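Local coordinates for protein amidase (Bacillus anthracis, PDB 5EWQ) that probably hydrolyses carboxylic acid amides to the acid and ammonia, as an enzyme of the amidase family, at residues 35-40 with 64-69; 42-47 with 54-59; 24-29 with 74-79; 100-105 with 113-118. All coordinates share one frame; numbering follows the deposited sequence.

Contact 1 (35-40 with 64-69)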
loop_
_atom_site.group_PDB
_atom_site.type_symbol
_atom_site.label_atom_id
_atom_site.label_comp_id
_atom_site.label_asym_id
_atom_site.label_seq_id
_atom_site.Cartn_x
_atom_site.Cartn_y
_atom_site.Cartn_z
ATOM N N ILE A 35 -9.057 -6.052 29.867
ATOM C CA ILE A 35 -9.610 -5.023 28.990
ATOM C C ILE A 35 -9.397 -3.621 29.561
ATOM O O ILE A 35 -9.469 -2.628 28.836
ATOM C CB ILE A 35 -11.119 -5.260 28.738
ATOM C CG1 ILE A 35 -11.591 -4.499 27.497
ATOM C CG2 ILE A 35 -11.941 -4.885 29.967
ATOM C CD1 ILE A 35 -13.046 -4.734 27.155
ATOM N N GLU A 36 -9.123 -3.545 30.859
ATOM C CA GLU A 36 -8.884 -2.267 31.517
ATOM C C GLU A 36 -7.587 -1.634 31.025
ATOM O O GLU A 36 -7.568 -0.474 30.616
ATOM C CB GLU A 36 -8.842 -2.443 33.036
ATOM N N ASN A 37 -6.508 -2.409 31.062
ATOM C CA ASN A 37 -5.200 -1.933 30.626
ATOM C C ASN A 37 -5.167 -1.653 29.127
ATOM O O ASN A 37 -4.404 -0.807 28.660
ATOM C CB ASN A 37 -4.118 -2.950 30.995
ATOM C CG ASN A 37 -2.716 -2.440 30.718
ATOM O OD1 ASN A 37 -2.475 -1.232 30.693
ATOM N ND2 ASN A 37 -1.784 -3.361 30.508
ATOM N N VAL A 38 -6.002 -2.368 28.378
ATOM C CA VAL A 38 -6.073 -2.201 26.930
ATOM C C VAL A 38 -6.629 -0.831 26.550
ATOM O O VAL A 38 -6.014 -0.097 25.776
ATOM C CB VAL A 38 -6.944 -3.294 26.278
ATOM C CG1 VAL A 38 -7.155 -2.998 24.801
ATOM C CG2 VAL A 38 -6.308 -4.662 26.466
ATOM N N LYS A 39 -7.790 -0.494 27.103
ATOM C CA LYS A 39 -8.462 0.761 26.779
ATOM C C LYS A 39 -7.676 1.980 27.257
ATOM O O LYS A 39 -7.740 3.046 26.643
ATOM C CB LYS A 39 -9.869 0.780 27.379
ATOM C CG LYS A 39 -10.815 -0.240 26.768
ATOM C CD LYS A 39 -12.215 -0.120 27.348
ATOM C CE LYS A 39 -13.176 -1.080 26.666
ATOM N NZ LYS A 39 -14.551 -0.994 27.233
ATOM N N ILE A 40 -6.940 1.820 28.352
ATOM C CA ILE A 40 -6.127 2.907 28.887
ATOM C C ILE A 40 -4.963 3.230 27.954
ATOM O O ILE A 40 -4.741 4.388 27.600
ATOM C CB ILE A 40 -5.577 2.569 30.288
ATOM C CG1 ILE A 40 -6.713 2.543 31.312
ATOM C CG2 ILE A 40 -4.524 3.580 30.710
ATOM C CD1 ILE A 40 -7.440 3.864 31.451
ATOM N N TYR A 64 5.311 -4.632 23.845
ATOM C CA TYR A 64 4.930 -5.113 22.521
ATOM C C TYR A 64 3.673 -5.975 22.584
ATOM O O TYR A 64 2.847 -5.949 21.672
ATOM C CB TYR A 64 6.078 -5.902 21.889
ATOM C CG TYR A 64 7.247 -5.041 21.470
ATOM C CD1 TYR A 64 7.046 -3.849 20.785
ATOM C CD2 TYR A 64 8.551 -5.412 21.768
ATOM C CE1 TYR A 64 8.110 -3.058 20.400
ATOM C CE2 TYR A 64 9.622 -4.626 21.390
ATOM C CZ TYR A 64 9.396 -3.451 20.707
ATOM O OH TYR A 64 10.460 -2.664 20.326
ATOM N N GLU A 65 3.534 -6.733 23.667
ATOM C CA GLU A 65 2.358 -7.572 23.868
ATOM C C GLU A 65 1.108 -6.714 24.036
ATOM O O GLU A 65 0.046 -7.034 23.502
ATOM C CB GLU A 65 2.547 -8.479 25.085
ATOM C CG GLU A 65 1.377 -9.410 25.351
ATOM C CD GLU A 65 1.581 -10.264 26.587
ATOM O OE1 GLU A 65 0.681 -11.068 26.908
ATOM O OE2 GLU A 65 2.640 -10.132 27.235
ATOM N N GLU A 66 1.247 -5.621 24.780
ATOM C CA GLU A 66 0.150 -4.681 24.974
ATOM C C GLU A 66 -0.193 -3.967 23.673
ATOM O O GLU A 66 -1.364 -3.757 23.359
ATOM C CB GLU A 66 0.500 -3.656 26.054
ATOM C CG GLU A 66 0.547 -4.218 27.462
ATOM C CD GLU A 66 0.968 -3.181 28.484
ATOM O OE1 GLU A 66 2.147 -2.770 28.464
ATOM O OE2 GLU A 66 0.119 -2.772 29.303
ATOM N N LEU A 67 0.840 -3.596 22.921
ATOM C CA LEU A 67 0.664 -2.906 21.648
ATOM C C LEU A 67 -0.113 -3.767 20.659
ATOM O O LEU A 67 -0.998 -3.278 19.957
ATOM C CB LEU A 67 2.022 -2.521 21.058
ATOM C CG LEU A 67 1.997 -1.777 19.722
ATOM C CD1 LEU A 67 1.264 -0.454 19.858
ATOM C CD2 LEU A 67 3.409 -1.559 19.204
ATOM N N THR A 68 0.224 -5.051 20.612
ATOM C CA THR A 68 -0.453 -5.990 19.728
ATOM C C THR A 68 -1.894 -6.213 20.180
ATOM O O THR A 68 -2.801 -6.334 19.357
ATOM C CB THR A 68 0.287 -7.342 19.672
ATOM O OG1 THR A 68 1.644 -7.129 19.264
ATOM C CG2 THR A 68 -0.390 -8.290 18.693
ATOM N N SER A 69 -2.095 -6.255 21.494
ATOM C CA SER A 69 -3.418 -6.483 22.069
ATOM C C SER A 69 -4.398 -5.377 21.693
ATOM O O SER A 69 -5.563 -5.643 21.400
ATOM C CB SER A 69 -3.328 -6.596 23.593
ATOM O OG SER A 69 -2.947 -5.362 24.175
#

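Contact 2 (42-47 with 54-59)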
loop_
_atom_site.group_PDB
_atom_site.type_symbol
_atom_site.label_atom_id
_atom_site.label_comp_id
_atom_site.label_asym_id
_atom_site.label_seq_id
_atom_site.Cartn_x
_atom_site.Cartn_y
_atom_site.Cartn_z
ATOM N N GLU A 42 -4.763 2.375 24.914
ATOM C CA GLU A 42 -5.286 2.606 23.573
ATOM C C GLU A 42 -5.282 4.089 23.223
ATOM O O GLU A 42 -4.908 4.474 22.116
ATOM C CB GLU A 42 -6.704 2.044 23.443
ATOM C CG GLU A 42 -7.311 2.211 22.061
ATOM C CD GLU A 42 -8.738 1.706 21.986
ATOM O OE1 GLU A 42 -9.322 1.413 23.052
ATOM O OE2 GLU A 42 -9.275 1.602 20.864
ATOM N N LYS A 43 -5.693 4.919 24.177
ATOM C CA LYS A 43 -5.752 6.362 23.969
ATOM C C LYS A 43 -4.363 6.969 23.802
ATOM O O LYS A 43 -4.216 8.066 23.264
ATOM C CB LYS A 43 -6.479 7.039 25.133
ATOM C CG LYS A 43 -7.913 6.576 25.328
ATOM C CD LYS A 43 -8.573 7.303 26.488
ATOM N N GLU A 44 -3.346 6.249 24.263
ATOM C CA GLU A 44 -1.973 6.734 24.201
ATOM C C GLU A 44 -1.248 6.195 22.968
ATOM O O GLU A 44 -0.201 6.710 22.577
ATOM C CB GLU A 44 -1.215 6.342 25.471
ATOM C CG GLU A 44 -0.054 7.262 25.822
ATOM C CD GLU A 44 -0.509 8.546 26.491
ATOM O OE1 GLU A 44 -1.701 8.641 26.850
ATOM O OE2 GLU A 44 0.328 9.458 26.661
ATOM N N VAL A 45 -1.815 5.158 22.360
ATOM C CA VAL A 45 -1.197 4.506 21.208
ATOM C C VAL A 45 -1.749 5.039 19.885
ATOM O O VAL A 45 -1.000 5.239 18.926
ATOM C CB VAL A 45 -1.390 2.972 21.274
ATOM C CG1 VAL A 45 -1.193 2.333 19.906
ATOM C CG2 VAL A 45 -0.441 2.364 22.295
ATOM N N VAL A 46 -3.057 5.278 19.845
ATOM C CA VAL A 46 -3.720 5.775 18.641
ATOM C C VAL A 46 -3.098 7.078 18.139
ATOM O O VAL A 46 -2.874 8.009 18.914
ATOM C CB VAL A 46 -5.231 5.989 18.887
ATOM C CG1 VAL A 46 -5.862 6.773 17.746
ATOM C CG2 VAL A 46 -5.933 4.652 19.072
ATOM N N ASN A 47 -2.801 7.110 16.840
ATOM C CA ASN A 47 -2.241 8.275 16.152
ATOM C C ASN A 47 -0.824 8.619 16.614
ATOM O O ASN A 47 -0.316 9.704 16.330
ATOM C CB ASN A 47 -3.157 9.493 16.323
ATOM C CG ASN A 47 -2.939 10.542 15.248
ATOM O OD1 ASN A 47 -2.568 10.222 14.118
ATOM N ND2 ASN A 47 -3.162 11.804 15.598
ATOM N N GLN A 54 8.093 3.604 20.622
ATOM C CA GLN A 54 9.326 3.067 21.185
ATOM C C GLN A 54 9.667 3.763 22.499
ATOM O O GLN A 54 10.323 3.186 23.365
ATOM C CB GLN A 54 10.485 3.215 20.195
ATOM C CG GLN A 54 10.269 2.519 18.855
ATOM C CD GLN A 54 10.445 1.011 18.924
ATOM O OE1 GLN A 54 10.592 0.436 20.001
ATOM N NE2 GLN A 54 10.434 0.364 17.764
ATOM N N LYS A 55 9.220 5.006 22.642
ATOM C CA LYS A 55 9.455 5.765 23.865
ATOM C C LYS A 55 8.515 5.313 24.977
ATOM O O LYS A 55 8.863 5.363 26.156
ATOM C CB LYS A 55 9.287 7.264 23.610
ATOM C CG LYS A 55 10.324 7.857 22.670
ATOM C CD LYS A 55 10.068 9.334 22.426
HETATM N N MSE A 56 7.322 4.870 24.592
HETATM C CA MSE A 56 6.321 4.425 25.555
HETATM C C MSE A 56 6.706 3.103 26.210
HETATM O O MSE A 56 6.250 2.791 27.309
HETATM C CB MSE A 56 4.954 4.288 24.880
HETATM C CG MSE A 56 4.306 5.610 24.511
HETATM SE SE MSE A 56 2.543 5.364 23.721
HETATM C CE MSE A 56 1.763 4.215 25.089
ATOM N N ILE A 57 7.543 2.327 25.530
ATOM C CA ILE A 57 7.962 1.029 26.043
ATOM C C ILE A 57 9.336 1.110 26.704
ATOM O O ILE A 57 9.705 0.240 27.493
ATOM C CB ILE A 57 7.989 -0.033 24.927
ATOM C CG1 ILE A 57 8.991 0.358 23.843
ATOM C CG2 ILE A 57 6.605 -0.202 24.320
ATOM C CD1 ILE A 57 8.927 -0.515 22.619
ATOM N N ASP A 58 10.088 2.158 26.382
ATOM C CA ASP A 58 11.377 2.397 27.020
ATOM C C ASP A 58 11.180 2.946 28.427
ATOM O O ASP A 58 11.997 2.714 29.317
ATOM C CB ASP A 58 12.228 3.363 26.192
ATOM C CG ASP A 58 12.841 2.703 24.972
ATOM O OD1 ASP A 58 13.069 1.476 25.010
ATOM O OD2 ASP A 58 13.097 3.413 23.976
ATOM N N ASP A 59 10.085 3.676 28.619
ATOM C CA ASP A 59 9.765 4.248 29.920
ATOM C C ASP A 59 9.023 3.237 30.790
ATOM O O ASP A 59 8.824 3.458 31.985
ATOM C CB ASP A 59 8.931 5.520 29.757
ATOM C CG ASP A 59 9.622 6.563 28.898
ATOM O OD1 ASP A 59 10.867 6.528 28.805
ATOM O OD2 ASP A 59 8.920 7.418 28.317
#

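Contact 3 (24-29 with 74-79)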
loop_
_atom_site.group_PDB
_atom_site.type_symbol
_atom_site.label_atom_id
_atom_site.label_comp_id
_atom_site.label_asym_id
_atom_site.label_seq_id
_atom_site.Cartn_x
_atom_site.Cartn_y
_atom_site.Cartn_z
ATOM N N GLN A 24 -11.901 -15.132 15.387
ATOM C CA GLN A 24 -11.428 -16.290 16.146
ATOM C C GLN A 24 -9.928 -16.250 16.474
ATOM O O GLN A 24 -9.547 -16.583 17.595
ATOM C CB GLN A 24 -11.767 -17.587 15.403
ATOM C CG GLN A 24 -13.215 -18.020 15.565
ATOM C CD GLN A 24 -13.535 -19.290 14.803
ATOM O OE1 GLN A 24 -12.712 -19.795 14.039
ATOM N NE2 GLN A 24 -14.739 -19.814 15.007
ATOM N N PRO A 25 -9.069 -15.857 15.512
ATOM C CA PRO A 25 -7.671 -15.686 15.923
ATOM C C PRO A 25 -7.513 -14.595 16.977
ATOM O O PRO A 25 -6.655 -14.707 17.852
ATOM C CB PRO A 25 -6.966 -15.294 14.622
ATOM C CG PRO A 25 -7.806 -15.882 13.554
ATOM C CD PRO A 25 -9.216 -15.752 14.048
ATOM N N ILE A 26 -8.339 -13.556 16.891
ATOM C CA ILE A 26 -8.327 -12.480 17.876
ATOM C C ILE A 26 -8.880 -12.961 19.215
ATOM O O ILE A 26 -8.292 -12.708 20.266
ATOM C CB ILE A 26 -9.143 -11.265 17.387
ATOM C CG1 ILE A 26 -8.462 -10.617 16.181
ATOM C CG2 ILE A 26 -9.311 -10.245 18.499
ATOM C CD1 ILE A 26 -9.219 -9.432 15.619
ATOM N N HIS A 27 -10.007 -13.666 19.168
ATOM C CA HIS A 27 -10.661 -14.165 20.374
ATOM C C HIS A 27 -9.800 -15.174 21.133
ATOM O O HIS A 27 -9.834 -15.228 22.361
ATOM C CB HIS A 27 -12.010 -14.798 20.020
ATOM C CG HIS A 27 -12.635 -15.563 21.146
ATOM N ND1 HIS A 27 -12.716 -16.939 21.155
ATOM C CD2 HIS A 27 -13.205 -15.144 22.301
ATOM C CE1 HIS A 27 -13.311 -17.335 22.265
ATOM N NE2 HIS A 27 -13.618 -16.266 22.978
ATOM N N ASN A 28 -9.030 -15.970 20.396
ATOM C CA ASN A 28 -8.197 -17.003 21.005
ATOM C C ASN A 28 -7.062 -16.431 21.847
ATOM O O ASN A 28 -6.790 -16.917 22.946
ATOM C CB ASN A 28 -7.625 -17.928 19.928
ATOM C CG ASN A 28 -8.665 -18.874 19.359
ATOM O OD1 ASN A 28 -9.628 -19.237 20.035
ATOM N ND2 ASN A 28 -8.475 -19.281 18.108
ATOM N N GLN A 29 -6.402 -15.398 21.335
ATOM C CA GLN A 29 -5.264 -14.811 22.035
ATOM C C GLN A 29 -5.656 -13.556 22.809
ATOM O O GLN A 29 -4.817 -12.701 23.093
ATOM C CB GLN A 29 -4.137 -14.495 21.048
ATOM C CG GLN A 29 -4.546 -13.598 19.895
ATOM C CD GLN A 29 -3.545 -13.626 18.755
ATOM O OE1 GLN A 29 -2.399 -14.040 18.930
ATOM N NE2 GLN A 29 -3.977 -13.190 17.578
ATOM N N ARG A 74 -8.975 -3.466 18.533
ATOM C CA ARG A 74 -9.575 -2.470 17.653
ATOM C C ARG A 74 -10.117 -3.110 16.378
ATOM O O ARG A 74 -11.175 -2.725 15.887
ATOM C CB ARG A 74 -8.560 -1.377 17.305
ATOM C CG ARG A 74 -8.191 -0.483 18.478
ATOM C CD ARG A 74 -7.268 0.644 18.044
ATOM N NE ARG A 74 -7.884 1.484 17.021
ATOM C CZ ARG A 74 -8.659 2.531 17.281
ATOM N NH1 ARG A 74 -8.918 2.871 18.537
ATOM N NH2 ARG A 74 -9.177 3.237 16.287
ATOM N N ILE A 75 -9.386 -4.085 15.846
ATOM C CA ILE A 75 -9.833 -4.818 14.666
ATOM C C ILE A 75 -11.111 -5.592 14.981
ATOM O O ILE A 75 -12.017 -5.689 14.153
ATOM C CB ILE A 75 -8.745 -5.788 14.154
ATOM C CG1 ILE A 75 -7.512 -5.012 13.690
ATOM C CG2 ILE A 75 -9.272 -6.646 13.012
ATOM C CD1 ILE A 75 -6.354 -5.892 13.275
ATOM N N GLN A 76 -11.183 -6.127 16.195
ATOM C CA GLN A 76 -12.346 -6.889 16.630
ATOM C C GLN A 76 -13.573 -6.000 16.817
ATOM O O GLN A 76 -14.697 -6.412 16.530
ATOM C CB GLN A 76 -12.033 -7.630 17.933
ATOM C CG GLN A 76 -13.185 -8.465 18.469
ATOM C CD GLN A 76 -12.829 -9.194 19.750
ATOM O OE1 GLN A 76 -12.513 -10.384 19.732
ATOM N NE2 GLN A 76 -12.879 -8.483 20.871
ATOM N N GLU A 77 -13.353 -4.777 17.288
ATOM C CA GLU A 77 -14.454 -3.881 17.634
ATOM C C GLU A 77 -14.815 -2.894 16.524
ATOM O O GLU A 77 -15.923 -2.359 16.506
ATOM C CB GLU A 77 -14.115 -3.106 18.912
ATOM C CG GLU A 77 -13.984 -3.974 20.154
ATOM C CD GLU A 77 -15.317 -4.511 20.637
ATOM O OE1 GLU A 77 -16.284 -3.725 20.712
ATOM O OE2 GLU A 77 -15.397 -5.721 20.937
ATOM N N HIS A 78 -13.889 -2.652 15.601
ATOM C CA HIS A 78 -14.105 -1.631 14.578
ATOM C C HIS A 78 -14.063 -2.171 13.150
ATOM O O HIS A 78 -14.772 -1.671 12.278
ATOM C CB HIS A 78 -13.074 -0.509 14.728
ATOM C CG HIS A 78 -13.231 0.289 15.984
ATOM N ND1 HIS A 78 -14.462 0.600 16.519
ATOM C CD2 HIS A 78 -12.310 0.837 16.814
ATOM C CE1 HIS A 78 -14.295 1.307 17.623
ATOM N NE2 HIS A 78 -13.000 1.464 17.824
ATOM N N ASP A 79 -13.235 -3.182 12.907
ATOM C CA ASP A 79 -13.073 -3.702 11.553
ATOM C C ASP A 79 -14.097 -4.788 11.233
ATOM O O ASP A 79 -14.674 -4.802 10.147
ATOM C CB ASP A 79 -11.657 -4.242 11.346
ATOM C CG ASP A 79 -11.390 -4.643 9.905
ATOM O OD1 ASP A 79 -11.066 -3.752 9.090
ATOM O OD2 ASP A 79 -11.505 -5.847 9.589
#

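Contact 4 (100-105 with 113-118)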
loop_
_atom_site.group_PDB
_atom_site.type_symbol
_atom_site.label_atom_id
_atom_site.label_comp_id
_atom_site.label_asym_id
_atom_site.label_seq_id
_atom_site.Cartn_x
_atom_site.Cartn_y
_atom_site.Cartn_z
ATOM N N ARG A 100 5.418 -11.428 22.637
ATOM C CA ARG A 100 5.980 -11.668 23.962
ATOM C C ARG A 100 7.456 -12.038 23.869
ATOM O O ARG A 100 8.257 -11.649 24.718
ATOM C CB ARG A 100 5.209 -12.772 24.688
ATOM C CG ARG A 100 3.734 -12.470 24.904
ATOM C CD ARG A 100 3.073 -13.539 25.762
ATOM N NE ARG A 100 1.624 -13.368 25.836
ATOM C CZ ARG A 100 0.746 -14.129 25.189
ATOM N NH1 ARG A 100 1.168 -15.125 24.422
ATOM N NH2 ARG A 100 -0.554 -13.899 25.315
ATOM N N LYS A 101 7.808 -12.792 22.832
ATOM C CA LYS A 101 9.189 -13.210 22.620
ATOM C C LYS A 101 10.067 -12.016 22.257
ATOM O O LYS A 101 11.254 -11.983 22.581
ATOM C CB LYS A 101 9.266 -14.279 21.528
ATOM C CG LYS A 101 10.647 -14.888 21.350
ATOM C CD LYS A 101 10.638 -15.993 20.306
ATOM C CE LYS A 101 12.018 -16.615 20.153
ATOM N NZ LYS A 101 12.028 -17.714 19.148
ATOM N N LEU A 102 9.474 -11.034 21.585
ATOM C CA LEU A 102 10.188 -9.813 21.227
ATOM C C LEU A 102 10.335 -8.898 22.439
ATOM O O LEU A 102 11.199 -8.023 22.463
ATOM C CB LEU A 102 9.469 -9.084 20.091
ATOM C CG LEU A 102 9.508 -9.776 18.727
ATOM C CD1 LEU A 102 8.582 -9.083 17.742
ATOM C CD2 LEU A 102 10.931 -9.823 18.189
ATOM N N ASP A 103 9.486 -9.106 23.440
ATOM C CA ASP A 103 9.584 -8.369 24.694
ATOM C C ASP A 103 10.690 -8.943 25.571
ATOM O O ASP A 103 11.389 -8.208 26.269
ATOM C CB ASP A 103 8.251 -8.395 25.446
ATOM C CG ASP A 103 7.306 -7.300 24.996
ATOM O OD1 ASP A 103 7.786 -6.190 24.686
ATOM O OD2 ASP A 103 6.082 -7.547 24.955
ATOM N N GLN A 104 10.840 -10.263 25.530
ATOM C CA GLN A 104 11.854 -10.949 26.322
ATOM C C GLN A 104 13.257 -10.645 25.810
ATOM O O GLN A 104 14.169 -10.369 26.593
ATOM C CB GLN A 104 11.610 -12.460 26.311
ATOM C CG GLN A 104 10.291 -12.881 26.935
ATOM C CD GLN A 104 10.046 -14.374 26.823
ATOM O OE1 GLN A 104 10.789 -15.087 26.149
ATOM N NE2 GLN A 104 9.000 -14.854 27.487
ATOM N N GLU A 105 13.424 -10.694 24.493
ATOM C CA GLU A 105 14.723 -10.451 23.878
ATOM C C GLU A 105 14.865 -9.000 23.435
ATOM O O GLU A 105 15.701 -8.682 22.591
ATOM C CB GLU A 105 14.930 -11.383 22.682
ATOM C CG GLU A 105 14.671 -12.849 22.983
ATOM C CD GLU A 105 14.906 -13.739 21.778
ATOM O OE1 GLU A 105 14.340 -14.852 21.741
ATOM O OE2 GLU A 105 15.658 -13.326 20.870
ATOM N N ASN A 113 14.413 0.472 14.341
ATOM C CA ASN A 113 13.169 1.138 14.711
ATOM C C ASN A 113 11.957 0.231 14.522
ATOM O O ASN A 113 10.880 0.495 15.058
ATOM C CB ASN A 113 12.984 2.418 13.894
ATOM C CG ASN A 113 13.887 3.544 14.356
ATOM O OD1 ASN A 113 14.052 3.769 15.555
ATOM N ND2 ASN A 113 14.472 4.261 13.404
ATOM N N LEU A 114 12.144 -0.840 13.757
ATOM C CA LEU A 114 11.053 -1.743 13.408
ATOM C C LEU A 114 10.903 -2.899 14.389
ATOM O O LEU A 114 9.981 -3.705 14.264
ATOM C CB LEU A 114 11.267 -2.296 11.999
ATOM C CG LEU A 114 11.182 -1.273 10.871
ATOM C CD1 LEU A 114 11.742 -1.849 9.589
ATOM C CD2 LEU A 114 9.746 -0.848 10.673
ATOM N N TYR A 115 11.808 -2.978 15.361
ATOM C CA TYR A 115 11.800 -4.080 16.318
ATOM C C TYR A 115 10.513 -4.104 17.137
ATOM O O TYR A 115 10.165 -3.124 17.795
ATOM C CB TYR A 115 13.009 -3.996 17.254
ATOM C CG TYR A 115 13.128 -5.184 18.186
ATOM C CD1 TYR A 115 13.823 -6.323 17.804
ATOM C CD2 TYR A 115 12.537 -5.167 19.444
ATOM C CE1 TYR A 115 13.929 -7.411 18.647
ATOM C CE2 TYR A 115 12.637 -6.251 20.293
ATOM C CZ TYR A 115 13.334 -7.370 19.891
ATOM O OH TYR A 115 13.439 -8.452 20.734
ATOM N N GLY A 116 9.808 -5.231 17.084
ATOM C CA GLY A 116 8.595 -5.417 17.858
ATOM C C GLY A 116 7.372 -4.767 17.239
ATOM O O GLY A 116 6.256 -4.938 17.729
ATOM N N ILE A 117 7.582 -4.021 16.161
ATOM C CA ILE A 117 6.491 -3.325 15.489
ATOM C C ILE A 117 5.679 -4.269 14.608
ATOM O O ILE A 117 6.220 -4.889 13.691
ATOM C CB ILE A 117 7.011 -2.162 14.623
ATOM C CG1 ILE A 117 7.775 -1.155 15.485
ATOM C CG2 ILE A 117 5.860 -1.481 13.898
ATOM C CD1 ILE A 117 6.937 -0.530 16.579
ATOM N N PRO A 118 4.372 -4.381 14.889
ATOM C CA PRO A 118 3.467 -5.184 14.061
ATOM C C PRO A 118 3.244 -4.551 12.691
ATOM O O PRO A 118 3.018 -3.345 12.599
ATOM C CB PRO A 118 2.171 -5.204 14.877
ATOM C CG PRO A 118 2.229 -3.967 15.703
ATOM C CD PRO A 118 3.679 -3.766 16.034
#

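Contact 1 (35-40 with 64-69)
Asn37 and Glu66 form a polar bridge between two neighbouring helices, with Val38 and Ser69 touching lightly beside it. In this amidase fold a mixed sheet is flanked by helices; helix 35-45 lies at the outside, against helix 64-79, which itself rests on the sheet through Thr68, packed on Phe161 and Leu163 of strand 161-166. The backbones come closest at Val38 and Glu66, whose CA atoms are 7.0 Å apart.

Asn37 aims its side chain at the partner helix, with CG anti to the backbone N (chi1 -173°). Glu66 reaches back with a chain that is extended beyond CG. The two side chains cross at about a right angle, and the amide and carboxylate planes are turned 47° apart. The hydrogen bond from Asn37 ND2 to Glu66 OE2 is modelled implausibly short, and its exact length is doubtful. The other carboxylate oxygen, OE1, bonds to Ser63 OG just before the helix.

Beside this bridge the contact is thin: Val38 CG2 comes to 4.1 Å from Ser69 OG. Val38 finds more apolar company in Phe73, one turn further along helix 64-79, which also meets Ile35 and Lys39. On the sheet-facing side of the same helix, Thr68 OG1 bonds to Tyr64 O at 2.9 Å, reaching that oxygen from the face opposite to Thr68 N.

Contact 2 (42-47 with 54-59)
The backbones stay well apart where the last turn of helix 35-45 faces the weakly bonded helix 50-58: the CA atoms of Val45 and Met56, the nearest pair, are 8.7 Å from each other. These are two consecutive helices joined by a short loop, and side chains must bridge the distance. Helix 35-45 closes with Val45 N and Val46 N both bonded to Glu42 O from the same face of its plane. Val46 then leaves helical geometry, and Asn47 adopts a left-handed conformation; its backbone N bonds to Asp215 and its OD1 to Arg508.

Met56, a selenomethionine in the crystal, does the reaching. Its chain runs straight out through CG and SE, then bends at chi3 (52°), which lays the terminal methyl CE against Glu44 and Val45. CE lies 3.6 Å from Glu44 CG and 4.0 Å from Val45 CG2, the latter approached at about a right angle. The selenium sits beside the Glu44 carbonyl, with SE 3.3 Å from Glu44 O. Behind the contact, Leu62 packs on Met56, while Val45 rests on Leu67 and Ile70 of helix 64-79.

Glu44 takes part through its aliphatic CB and CG; the chain bends at chi2, and its carboxylate lies farther from the methyl than they do. The contact is thus mainly van der Waals, and no hydrogen bond is found between the two segments.

Contact 3 (24-29 with 74-79)
The carboxamide of Gln76 is the flat group that meets the opposite helix: Ile26 CG2 stands above its plane, nearest the oxygen, at 3.4 Å from OE1. Gln76 leaves its helix with CG anti to the backbone N and an extended chain, and the final torsion (chi3 -100°) turns the amide broadside to the methyl. Gln76 OE1 is 4.2 Å from His27 N. A second flat group, the guanidinium of Arg74, lies on the far side of its helix, where His78 CD2 lies over one face, 3.9 Å above the plane and offset toward the rim. Arg74 is held there by a salt bridge to Glu42 and a hydrogen bond to Ala214 O.

The other branch of Ile26 runs inward, bringing CD1 to 3.8 Å from Ile75 CG2, with the two side chains crossing at about a right angle. These contacts join helix 20-28 to the C-terminal part of helix 64-79. The short axes pass 10.1 Å apart and are inclined at 136°, closer to antiparallel than parallel, over the outermost strand 88-91 of the large mixed sheet of the amidase fold. Ile75 packs on Val88 and Ile91 of that strand, and Pro25, at a kink in its helix, also touches Ile91. Helix 64-79 widens into a pi-type turn at 75-79, where Asp79 N makes a weak bond to Ile75 O.

Contact 4 (100-105 with 113-118)
Tyr115 brings its hydroxyl between two backbone carbonyls at the end of helix 95-104: OH is 2.9 Å from Leu102 O and equally 2.9 Å from Glu105 O. With one proton and two acceptors in reach, the hydrogen bond to Leu102 O cannot be taken as settled. Leu102 O lies at the edge of the ring, close to its plane. Leu102 also supplies the apolar half of the contact, pointing its side chain at the loop and splitting its methyls: CD2 meets the phenol at 3.8 Å from Tyr115 CZ, and CD1 sits 3.7 Å from Gly116 CA. Glu105 adds its CB, 3.8 Å from Tyr115 OH.

The ring is delivered by a type II beta turn from Leu114 to Ile117, closed by Ile117 N to Leu114 O at 3.1 Å. Tyr115 and Gly116 are its central residues, Gly116 with the positive phi (80°) of the third position, and the CA atoms of Leu102 and Gly116 are 5.8 Å apart. In the amidase fold this turn leads directly into strand 118-122 of the mixed sheet, while Glu105 both ends helix 95-104 and occupies the N-cap position of the short helix 106-109.

Further out, Leu102 packs on Phe161 of strand 161-166, and the Gly116 backbone bonds to Gly159. Helix 95-104 is tied to the start of helix 64-79 by Asp103, whose two carboxylate oxygens accept from Tyr64 N and Glu65 N, and by the salt bridge of Arg100 with Glu65.

How the contacts relate
From the N terminus, helix 20-28 opens the widest loop, which closes at contact 3 on the far end of helix 64-79. Within it lies the loop of contact 1, from helix 35-45 to the start of that same helix, and within that the short loop of contact 2, between helices 35-45 and 50-58. Contact 4 follows in series, after strand 88-91, and fixes helix 95-104 to the approach of strand 118-122. Cross-ties join the levels: Leu67 packs on Val45 between contacts 1 and 2, where Tyr64 also meets Gln54, and both Tyr64 and Gln54 reach the 113-118 turn of contact 4. Helix 64-79, shared by contacts 1 and 3, meets strands 88-91 and 161-166.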